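Side-chain contacts in glutathione transferase (Lolium rigidum, PDB 6ZB6), which probably catalyses the conjugation of glutathione to electrophilic xenobiotics, herbicides among them, as a phi class glutathione transferase: residues A96-D99 / V100-V104; E83-L86 / L87-G90; V149-A152 / R153-H157; N171-P174 / Y175-F179. All coordinates share one frame; numbering follows the deposited sequence.

Contact 1: A96-D99 / V100-V104; sequences AMVD and VWTEV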
# COMPACT_ATOMS: atom_id res chain seq x y z
N ALA A 96 -19.64 3.40 -0.65
CA ALA A 96 -19.78 2.10 -0.01
C ALA A 96 -18.94 1.04 -0.72
O ALA A 96 -18.22 0.26 -0.08
CB ALA A 96 -21.26 1.69 0.01
N MET A 97 -19.02 1.00 -2.05
CA MET A 97 -18.23 0.01 -2.80
C MET A 97 -16.73 0.25 -2.63
O MET A 97 -15.96 -0.70 -2.49
CB MET A 97 -18.63 0.05 -4.27
CG MET A 97 -18.92 -1.34 -4.84
SD MET A 97 -20.11 -2.26 -3.85
CE MET A 97 -21.64 -1.67 -4.56
N VAL A 98 -16.30 1.51 -2.67
CA VAL A 98 -14.91 1.82 -2.35
C VAL A 98 -14.56 1.31 -0.95
O VAL A 98 -13.50 0.72 -0.74
CB VAL A 98 -14.65 3.33 -2.49
CG1 VAL A 98 -13.24 3.71 -1.98
CG2 VAL A 98 -14.87 3.77 -3.92
N ASP A 99 -15.45 1.54 0.03
CA ASP A 99 -15.19 1.09 1.40
C ASP A 99 -15.09 -0.43 1.48
O ASP A 99 -14.25 -0.96 2.21
CB ASP A 99 -16.31 1.58 2.35
CG ASP A 99 -16.19 3.04 2.72
OD1 ASP A 99 -15.13 3.65 2.42
OD2 ASP A 99 -17.16 3.58 3.32
N VAL A 100 -15.98 -1.14 0.80
CA VAL A 100 -15.97 -2.59 0.85
C VAL A 100 -14.61 -3.12 0.44
O VAL A 100 -13.98 -3.92 1.16
CB VAL A 100 -17.08 -3.17 -0.05
CG1 VAL A 100 -16.84 -4.66 -0.29
CG2 VAL A 100 -18.46 -2.95 0.56
N TRP A 101 -14.12 -2.67 -0.70
CA TRP A 101 -12.91 -3.29 -1.24
C TRP A 101 -11.65 -2.73 -0.60
O TRP A 101 -10.60 -3.38 -0.66
CB TRP A 101 -12.92 -3.16 -2.77
CG TRP A 101 -13.97 -4.08 -3.33
CD1 TRP A 101 -15.27 -3.78 -3.62
CD2 TRP A 101 -13.82 -5.50 -3.58
NE1 TRP A 101 -15.93 -4.90 -4.07
CE2 TRP A 101 -15.07 -5.97 -4.05
CE3 TRP A 101 -12.75 -6.40 -3.48
CZ2 TRP A 101 -15.28 -7.30 -4.42
CZ3 TRP A 101 -12.96 -7.73 -3.84
CH2 TRP A 101 -14.22 -8.17 -4.30
N THR A 102 -11.74 -1.58 0.06
CA THR A 102 -10.66 -1.15 0.93
C THR A 102 -10.54 -2.07 2.14
O THR A 102 -9.43 -2.44 2.55
CB THR A 102 -10.91 0.29 1.37
OG1 THR A 102 -10.93 1.14 0.20
CG2 THR A 102 -9.85 0.76 2.37
N GLU A 103 -11.68 -2.43 2.74
CA GLU A 103 -11.69 -3.39 3.84
C GLU A 103 -11.21 -4.77 3.39
O GLU A 103 -10.52 -5.46 4.14
CB GLU A 103 -13.09 -3.51 4.44
CG GLU A 103 -13.61 -2.23 5.12
CD GLU A 103 -12.74 -1.77 6.27
OE1 GLU A 103 -12.40 -2.62 7.14
OE2 GLU A 103 -12.38 -0.57 6.31
N VAL A 104 -11.59 -5.19 2.17
CA VAL A 104 -11.11 -6.47 1.68
C VAL A 104 -9.59 -6.49 1.66
O VAL A 104 -8.96 -7.48 2.07
CB VAL A 104 -11.68 -6.78 0.28
CG1 VAL A 104 -11.00 -8.03 -0.27
CG2 VAL A 104 -13.18 -6.99 0.34

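Contact 2: E83-L86 / L87-G90; sequences EVDL and LREG. With NA (sodium ion), chain L.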
# COMPACT_ATOMS: atom_id res chain seq x y z
N GLU A 83 -10.34 17.13 -10.05
CA GLU A 83 -9.73 16.28 -11.06
C GLU A 83 -9.55 14.84 -10.57
O GLU A 83 -9.50 13.92 -11.40
CB GLU A 83 -8.37 16.87 -11.48
CG GLU A 83 -7.47 15.97 -12.32
CD GLU A 83 -6.01 16.39 -12.25
OE1 GLU A 83 -5.73 17.54 -11.86
OE2 GLU A 83 -5.13 15.56 -12.59
N VAL A 84 -9.46 14.62 -9.26
CA VAL A 84 -9.25 13.31 -8.67
C VAL A 84 -10.30 13.09 -7.58
O VAL A 84 -10.43 13.92 -6.67
CB VAL A 84 -7.83 13.17 -8.08
CG1 VAL A 84 -7.44 11.70 -7.95
CG2 VAL A 84 -6.82 13.93 -8.92
N ASP A 85 -11.04 11.99 -7.68
CA ASP A 85 -12.01 11.59 -6.65
C ASP A 85 -11.81 10.10 -6.39
O ASP A 85 -12.43 9.26 -7.05
CB ASP A 85 -13.43 11.91 -7.08
CG ASP A 85 -14.45 11.64 -5.98
OD1 ASP A 85 -14.05 11.51 -4.80
OD2 ASP A 85 -15.65 11.56 -6.31
N LEU A 86 -10.94 9.79 -5.43
CA LEU A 86 -10.64 8.39 -5.11
C LEU A 86 -11.55 7.83 -4.03
O LEU A 86 -11.65 6.61 -3.90
CB LEU A 86 -9.18 8.25 -4.67
CG LEU A 86 -8.18 8.51 -5.80
CD1 LEU A 86 -6.75 8.64 -5.29
CD2 LEU A 86 -8.28 7.39 -6.84
N LEU A 87 -12.23 8.69 -3.26
CA LEU A 87 -13.08 8.22 -2.17
C LEU A 87 -14.56 8.17 -2.54
O LEU A 87 -15.31 7.41 -1.92
CB LEU A 87 -12.90 9.10 -0.93
CG LEU A 87 -11.50 9.01 -0.29
CD1 LEU A 87 -11.36 10.00 0.86
CD2 LEU A 87 -11.18 7.60 0.18
N ARG A 88 -15.00 8.98 -3.51
CA ARG A 88 -16.38 8.96 -3.98
C ARG A 88 -17.36 9.35 -2.88
O ARG A 88 -18.49 8.87 -2.83
CB ARG A 88 -16.74 7.58 -4.55
CG ARG A 88 -15.85 7.20 -5.70
CD ARG A 88 -16.30 8.02 -6.87
NE ARG A 88 -15.31 8.18 -7.92
CZ ARG A 88 -15.60 8.10 -9.21
NH1 ARG A 88 -16.85 7.86 -9.59
NH2 ARG A 88 -14.65 8.26 -10.11
N GLU A 89 -16.94 10.23 -1.97
CA GLU A 89 -17.75 10.51 -0.80
C GLU A 89 -19.01 11.30 -1.11
O GLU A 89 -19.94 11.32 -0.30
CB GLU A 89 -16.89 11.21 0.26
CG GLU A 89 -15.83 10.27 0.80
CD GLU A 89 -15.04 10.84 1.97
OE1 GLU A 89 -14.54 11.98 1.87
OE2 GLU A 89 -14.90 10.12 2.97
N GLY A 90 -19.09 11.93 -2.28
CA GLY A 90 -20.34 12.56 -2.66
C GLY A 90 -21.43 11.62 -3.14
O GLY A 90 -22.57 12.05 -3.33
NA NA L . -12.08 11.64 -3.04
O HOH W 1 -11.67 7.66 -9.67
O HOH W 2 -17.56 11.99 -4.80
O HOH W 3 -9.64 11.70 -3.79
O HOH W 4 -14.82 12.26 -2.64

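Contact 3: V149-A152 / R153-H157; sequences VYEA and RLSQH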
# COMPACT_ATOMS: atom_id res chain seq x y z
N VAL A 149 -11.45 -14.91 -6.47
CA VAL A 149 -12.54 -13.95 -6.30
C VAL A 149 -12.22 -12.64 -7.02
O VAL A 149 -13.09 -12.06 -7.69
CB VAL A 149 -12.81 -13.70 -4.80
CG1 VAL A 149 -13.85 -12.61 -4.62
CG2 VAL A 149 -13.23 -15.00 -4.12
N TYR A 150 -10.98 -12.15 -6.90
CA TYR A 150 -10.61 -10.93 -7.61
C TYR A 150 -10.75 -11.10 -9.11
O TYR A 150 -11.19 -10.19 -9.82
CB TYR A 150 -9.17 -10.53 -7.26
CG TYR A 150 -9.02 -9.69 -5.99
CD1 TYR A 150 -9.53 -10.14 -4.76
CD2 TYR A 150 -8.35 -8.48 -6.01
CE1 TYR A 150 -9.37 -9.39 -3.61
CE2 TYR A 150 -8.19 -7.72 -4.85
CZ TYR A 150 -8.70 -8.18 -3.65
OH TYR A 150 -8.56 -7.42 -2.52
N GLU A 151 -10.37 -12.28 -9.61
CA GLU A 151 -10.45 -12.53 -11.05
C GLU A 151 -11.89 -12.42 -11.53
O GLU A 151 -12.15 -11.81 -12.58
CB GLU A 151 -9.88 -13.91 -11.36
CG GLU A 151 -9.95 -14.30 -12.82
CD GLU A 151 -9.00 -13.50 -13.69
OE1 GLU A 151 -8.13 -12.78 -13.17
OE2 GLU A 151 -9.13 -13.61 -14.92
N ALA A 152 -12.83 -13.00 -10.78
CA ALA A 152 -14.24 -12.88 -11.14
C ALA A 152 -14.71 -11.43 -11.04
O ALA A 152 -15.41 -10.94 -11.94
CB ALA A 152 -15.09 -13.78 -10.24
N ARG A 153 -14.31 -10.72 -9.98
CA ARG A 153 -14.73 -9.34 -9.80
C ARG A 153 -14.20 -8.45 -10.92
O ARG A 153 -14.92 -7.61 -11.47
CB ARG A 153 -14.26 -8.83 -8.43
CG ARG A 153 -14.57 -7.37 -8.14
CD ARG A 153 -16.02 -7.18 -7.78
NE ARG A 153 -16.32 -5.77 -7.51
CZ ARG A 153 -17.54 -5.26 -7.57
NH1 ARG A 153 -18.56 -6.04 -7.87
NH2 ARG A 153 -17.74 -3.96 -7.33
N LEU A 154 -12.91 -8.60 -11.25
CA LEU A 154 -12.29 -7.77 -12.27
C LEU A 154 -12.62 -8.24 -13.68
O LEU A 154 -12.14 -7.63 -14.64
CB LEU A 154 -10.77 -7.73 -12.06
CG LEU A 154 -10.38 -6.99 -10.77
CD1 LEU A 154 -8.93 -7.29 -10.38
CD2 LEU A 154 -10.63 -5.47 -10.87
N SER A 155 -13.40 -9.31 -13.83
CA SER A 155 -13.98 -9.65 -15.12
C SER A 155 -15.22 -8.82 -15.41
O SER A 155 -15.60 -8.67 -16.57
CB SER A 155 -14.36 -11.13 -15.16
OG SER A 155 -13.19 -11.93 -15.12
N GLN A 156 -15.87 -8.27 -14.38
CA GLN A 156 -17.04 -7.44 -14.57
C GLN A 156 -16.75 -5.95 -14.54
O GLN A 156 -17.47 -5.18 -15.18
CB GLN A 156 -18.10 -7.75 -13.51
CG GLN A 156 -18.23 -9.23 -13.21
CD GLN A 156 -18.57 -9.48 -11.76
OE1 GLN A 156 -19.09 -8.61 -11.06
NE2 GLN A 156 -18.27 -10.69 -11.28
N HIS A 157 -15.71 -5.52 -13.83
CA HIS A 157 -15.34 -4.11 -13.79
C HIS A 157 -13.84 -3.98 -13.96
O HIS A 157 -13.07 -4.88 -13.61
CB HIS A 157 -15.76 -3.44 -12.48
CG HIS A 157 -17.20 -3.61 -12.15
ND1 HIS A 157 -17.67 -4.65 -11.37
CD2 HIS A 157 -18.29 -2.88 -12.48
CE1 HIS A 157 -18.98 -4.55 -11.24
NE2 HIS A 157 -19.38 -3.48 -11.91

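Contact 4: N171-P174 / Y175-F179; sequences NHFP and YTFYF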
# COMPACT_ATOMS: atom_id res chain seq x y z
N ASN A 171 -4.76 1.07 -2.51
CA ASN A 171 -4.28 0.50 -1.26
C ASN A 171 -3.61 -0.86 -1.44
O ASN A 171 -2.87 -1.30 -0.56
CB ASN A 171 -5.43 0.37 -0.26
CG ASN A 171 -5.59 1.62 0.59
OD1 ASN A 171 -4.64 2.06 1.23
ND2 ASN A 171 -6.79 2.20 0.59
N HIS A 172 -3.87 -1.53 -2.57
CA HIS A 172 -3.24 -2.79 -2.90
C HIS A 172 -1.80 -2.64 -3.38
O HIS A 172 -1.09 -3.65 -3.44
CB HIS A 172 -4.06 -3.51 -3.99
CG HIS A 172 -5.35 -4.10 -3.49
ND1 HIS A 172 -6.48 -3.33 -3.25
CD2 HIS A 172 -5.68 -5.36 -3.15
CE1 HIS A 172 -7.45 -4.11 -2.81
NE2 HIS A 172 -6.99 -5.35 -2.74
N PHE A 173 -1.34 -1.42 -3.69
CA PHE A 173 -0.03 -1.28 -4.33
C PHE A 173 1.15 -1.67 -3.44
O PHE A 173 1.98 -2.48 -3.88
CB PHE A 173 0.14 0.13 -4.88
CG PHE A 173 1.57 0.48 -5.11
CD1 PHE A 173 2.25 -0.05 -6.20
CD2 PHE A 173 2.25 1.29 -4.22
CE1 PHE A 173 3.58 0.24 -6.41
CE2 PHE A 173 3.57 1.60 -4.41
CZ PHE A 173 4.25 1.07 -5.52
N PRO A 174 1.34 -1.08 -2.26
CA PRO A 174 2.65 -1.22 -1.59
C PRO A 174 3.06 -2.65 -1.26
O PRO A 174 4.22 -3.01 -1.50
CB PRO A 174 2.49 -0.39 -0.31
CG PRO A 174 1.37 0.55 -0.60
CD PRO A 174 0.44 -0.20 -1.50
N TYR A 175 2.16 -3.47 -0.72
CA TYR A 175 2.58 -4.84 -0.43
C TYR A 175 2.66 -5.68 -1.70
O TYR A 175 3.55 -6.53 -1.82
CB TYR A 175 1.65 -5.51 0.57
CG TYR A 175 1.84 -5.04 2.00
CD1 TYR A 175 1.23 -3.89 2.45
CD2 TYR A 175 2.60 -5.78 2.91
CE1 TYR A 175 1.39 -3.45 3.75
CE2 TYR A 175 2.76 -5.35 4.23
CZ TYR A 175 2.15 -4.18 4.64
OH TYR A 175 2.27 -3.73 5.94
N THR A 176 1.73 -5.49 -2.65
CA THR A 176 1.78 -6.29 -3.88
C THR A 176 3.02 -5.96 -4.69
O THR A 176 3.62 -6.84 -5.31
CB THR A 176 0.52 -6.06 -4.71
OG1 THR A 176 -0.63 -6.37 -3.92
CG2 THR A 176 0.49 -6.97 -5.98
N PHE A 177 3.43 -4.69 -4.68
CA PHE A 177 4.68 -4.30 -5.31
C PHE A 177 5.84 -5.18 -4.84
O PHE A 177 6.61 -5.70 -5.66
CB PHE A 177 4.99 -2.83 -5.01
CG PHE A 177 6.30 -2.38 -5.58
CD1 PHE A 177 6.45 -2.23 -6.95
CD2 PHE A 177 7.39 -2.15 -4.76
CE1 PHE A 177 7.66 -1.83 -7.49
CE2 PHE A 177 8.60 -1.74 -5.30
CZ PHE A 177 8.73 -1.58 -6.67
N TYR A 178 5.96 -5.38 -3.53
CA TYR A 178 7.05 -6.20 -2.99
C TYR A 178 6.83 -7.68 -3.26
O TYR A 178 7.80 -8.42 -3.48
CB TYR A 178 7.22 -5.94 -1.49
CG TYR A 178 7.98 -4.67 -1.19
CD1 TYR A 178 9.17 -4.38 -1.85
CD2 TYR A 178 7.51 -3.75 -0.25
CE1 TYR A 178 9.88 -3.22 -1.59
CE2 TYR A 178 8.22 -2.58 0.02
CZ TYR A 178 9.40 -2.32 -0.65
OH TYR A 178 10.12 -1.15 -0.40
N PHE A 179 5.57 -8.13 -3.26
CA PHE A 179 5.28 -9.50 -3.67
C PHE A 179 5.86 -9.80 -5.05
O PHE A 179 6.38 -10.90 -5.30
CB PHE A 179 3.76 -9.74 -3.66
CG PHE A 179 3.35 -11.13 -4.10
CD1 PHE A 179 3.28 -12.17 -3.18
CD2 PHE A 179 3.03 -11.39 -5.42
CE1 PHE A 179 2.90 -13.45 -3.58
CE2 PHE A 179 2.66 -12.68 -5.84
CZ PHE A 179 2.59 -13.70 -4.91
O HOH W 5 -0.75 -3.10 -0.29

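Contact 1: A96-D99 / V100-V104
Thr102 turns its hydroxyl back onto the preceding turn of helix 92-127, where OG1 donates to Val98 O at 2.8 Å. The first torsion (chi1 -61°) sets OG1 beside the residue's own backbone N and opposite its carbonyl carbon, within range of that oxygen. Thr102 N donates to the same oxygen, and the two donors come from opposite faces of the carbonyl plane, the hydroxyl standing well above it. The other polar links are ordinary helical i to i+4 bonds, from Val100 N to Ala96 O, Trp101 N to Met97 O and Glu103 N to Asp99 O.

Van der Waals contacts of side-chain carbons with oxygen atoms add to these. Val98 CG1 lies 4.1 Å from Thr102 OG1, while Val100 CG2 rests 3.3 Å from Ala96 O. The Trp101 indole presents an edge to the preceding turn: its CD1 sits 3.4 Å from Met97 O, near the ring plane. Val100 CG1 and Val104 CG2 lie over the rim of one indole face.

Val98 and Thr102 both pack on Phe167 of helix 167-170, whereas Asp99 and Glu103 are on the exposed side. The chemistry is consistent with one buried and one solvent-facing side of the helix, the buried hydroxyl being satisfied by the carbonyl of Val98.

Contact 2: E83-L86 / L87-G90
Asp85 OD1 is held by two partners, the backbone N of Arg88, 3.0 Å away, and a sodium ion at 2.6 Å. The amide hydrogen bond meets the oxygen from above the carboxylate plane. With CG anti to the backbone N (chi1 -174°), the carboxylate swings forward over the turn and bonds the amide three residues ahead. Two waters also bind the sodium; one of them accepts from Leu86 N and the other from Glu89 N, so the ion is tied to the backbone on both sides of the turn. The CB of Leu87 lies 3.4 Å from the metal.

Arg88 doubles back at chi2 (-75°) and brings NE to Asp85 O, 3.2 Å away and close to the guanidinium plane, in a nearly straight bond. A water bridges the same carbonyl oxygen and Arg88 NH2. Asp85 OD2 adds only a long salt bridge, 3.8 Å from Arg88 NE and well out of the guanidinium plane; a further water donates to OD2 and accepts from Gly90 N. The stronger ionic partner of Arg88 is Glu94, and Phe164 adds a cation-pi contact.

The turn belongs to the linker between helices 68-78 and 92-127. Leu86 and Leu87 both pack on Leu76 of helix 68-78, Leu86 also touches helix 13-24, and Leu87 meets Phe167 of helix 167-170.

Contact 3: V149-A152 / R153-H157
Arg153 begins its course against the preceding turn of helix 133-156: CB lies 3.5 Å from Val149 O and about as far from Tyr150 O. From there CG runs anti to the backbone N (chi1 177°), and a bend at chi2 carries the chain away from the preceding turn. CD packs on the indole of Trp101, NE donates to Leu160 O, and NH2 passes close to Met97. His157 ND1 lies 3.8 Å above the centre of one face of the guanidinium, so the planar group is bounded there by the residue that follows the helix.

A side-chain bond to the backbone follows: Ser155 OG donates to Glu151 O at 2.7 Å, its hydroxyl placed beside its own backbone N (chi1 -67°) and facing back along the helix. Near the end of the helix the backbone pattern tightens. Leu154 N bonds Tyr150 O at 2.7 Å, and Ser155 N also bonds Ala152 O, 3.2 Å away, a three-residue bond whose donor stands high above the carbonyl plane. Arg153 O then accepts from both Gln156 N and His157 N. The carboxamide of Gln156 folds back too, with NE2 2.9 Å from Ala152 O.

The helix end is packed between two neighbours. Tyr150 and Arg153 face helix 92-127, whereas Glu151, Leu154 and Ser155 meet helix 192-202, where the Glu151 carboxylate accepts from Val194 N and is hydrogen-bonded to His193 ND1.

Contact 4: N171-P174 / Y175-F179
Near the start of helix 173-179, within the all-helical C-terminal domain of the glutathione transferase fold, Phe177 N donates to Phe173 O at 2.8 Å. One residue earlier the backbone bond is weak, with Thr176 N 3.5 Å from His172 O. Pro174 has no amide hydrogen to give. A water accepts from Tyr175 N and donates to Asn171 O, spanning the two where no direct bond is made.

The Thr176 hydroxyl makes up for the weak amide: OG1 donates to His172 O at 2.8 Å, with chi1 (-57°) placing it beside its own N. Thr176 OG1 is also hydrogen-bonded to Tyr109 OH of helix 92-127. His172 itself engages Ala168 O through ND1, and its NE2 is hydrogen-bonded to Tyr150 OH.

Phe173 and Phe177 run side by side and point the same way, both with CG anti to the backbone N. Their rings meet obliquely, centroids 5.4 Å apart and planes at 38°, and both pack on Ser211 of helix 205-214. Tyr175 leaves the helix in another direction, toward helix 13-24, where its OH is hydrogen-bonded to Asn14 ND2; it touches the bound S-(p-nitrobenzyl)glutathione and so forms part of the ligand pocket. Tyr178 OH binds Met11 O. Between the side chains of the aromatic pair, the closest approach is Phe173 CE1 to Phe177 CB, 3.7 Å.

Contact 4 is fully buried near the middle of the chain and is largely aromatic, whereas contacts 1, 2 and 3 are only partly buried and lie farther out. Contacts 1, 3 and 4 share a helical threonine or serine hydroxyl bonded to the carbonyl four residues back; contact 2, in a linker, relies instead on charge, water and sodium. Helix 92-127 ties them together: Val98 of contact 1 packs against the turn of contact 2, Trp101 and Val104 meet Arg153 and Tyr150 of contact 3, and Thr102 packs on Asn171 of contact 4. Contacts 3 and 4 join through a probable hydrogen bond, Tyr150 OH to His172 NE2 at 2.6 Å. Contact 2 touches neither contact 3 nor contact 4.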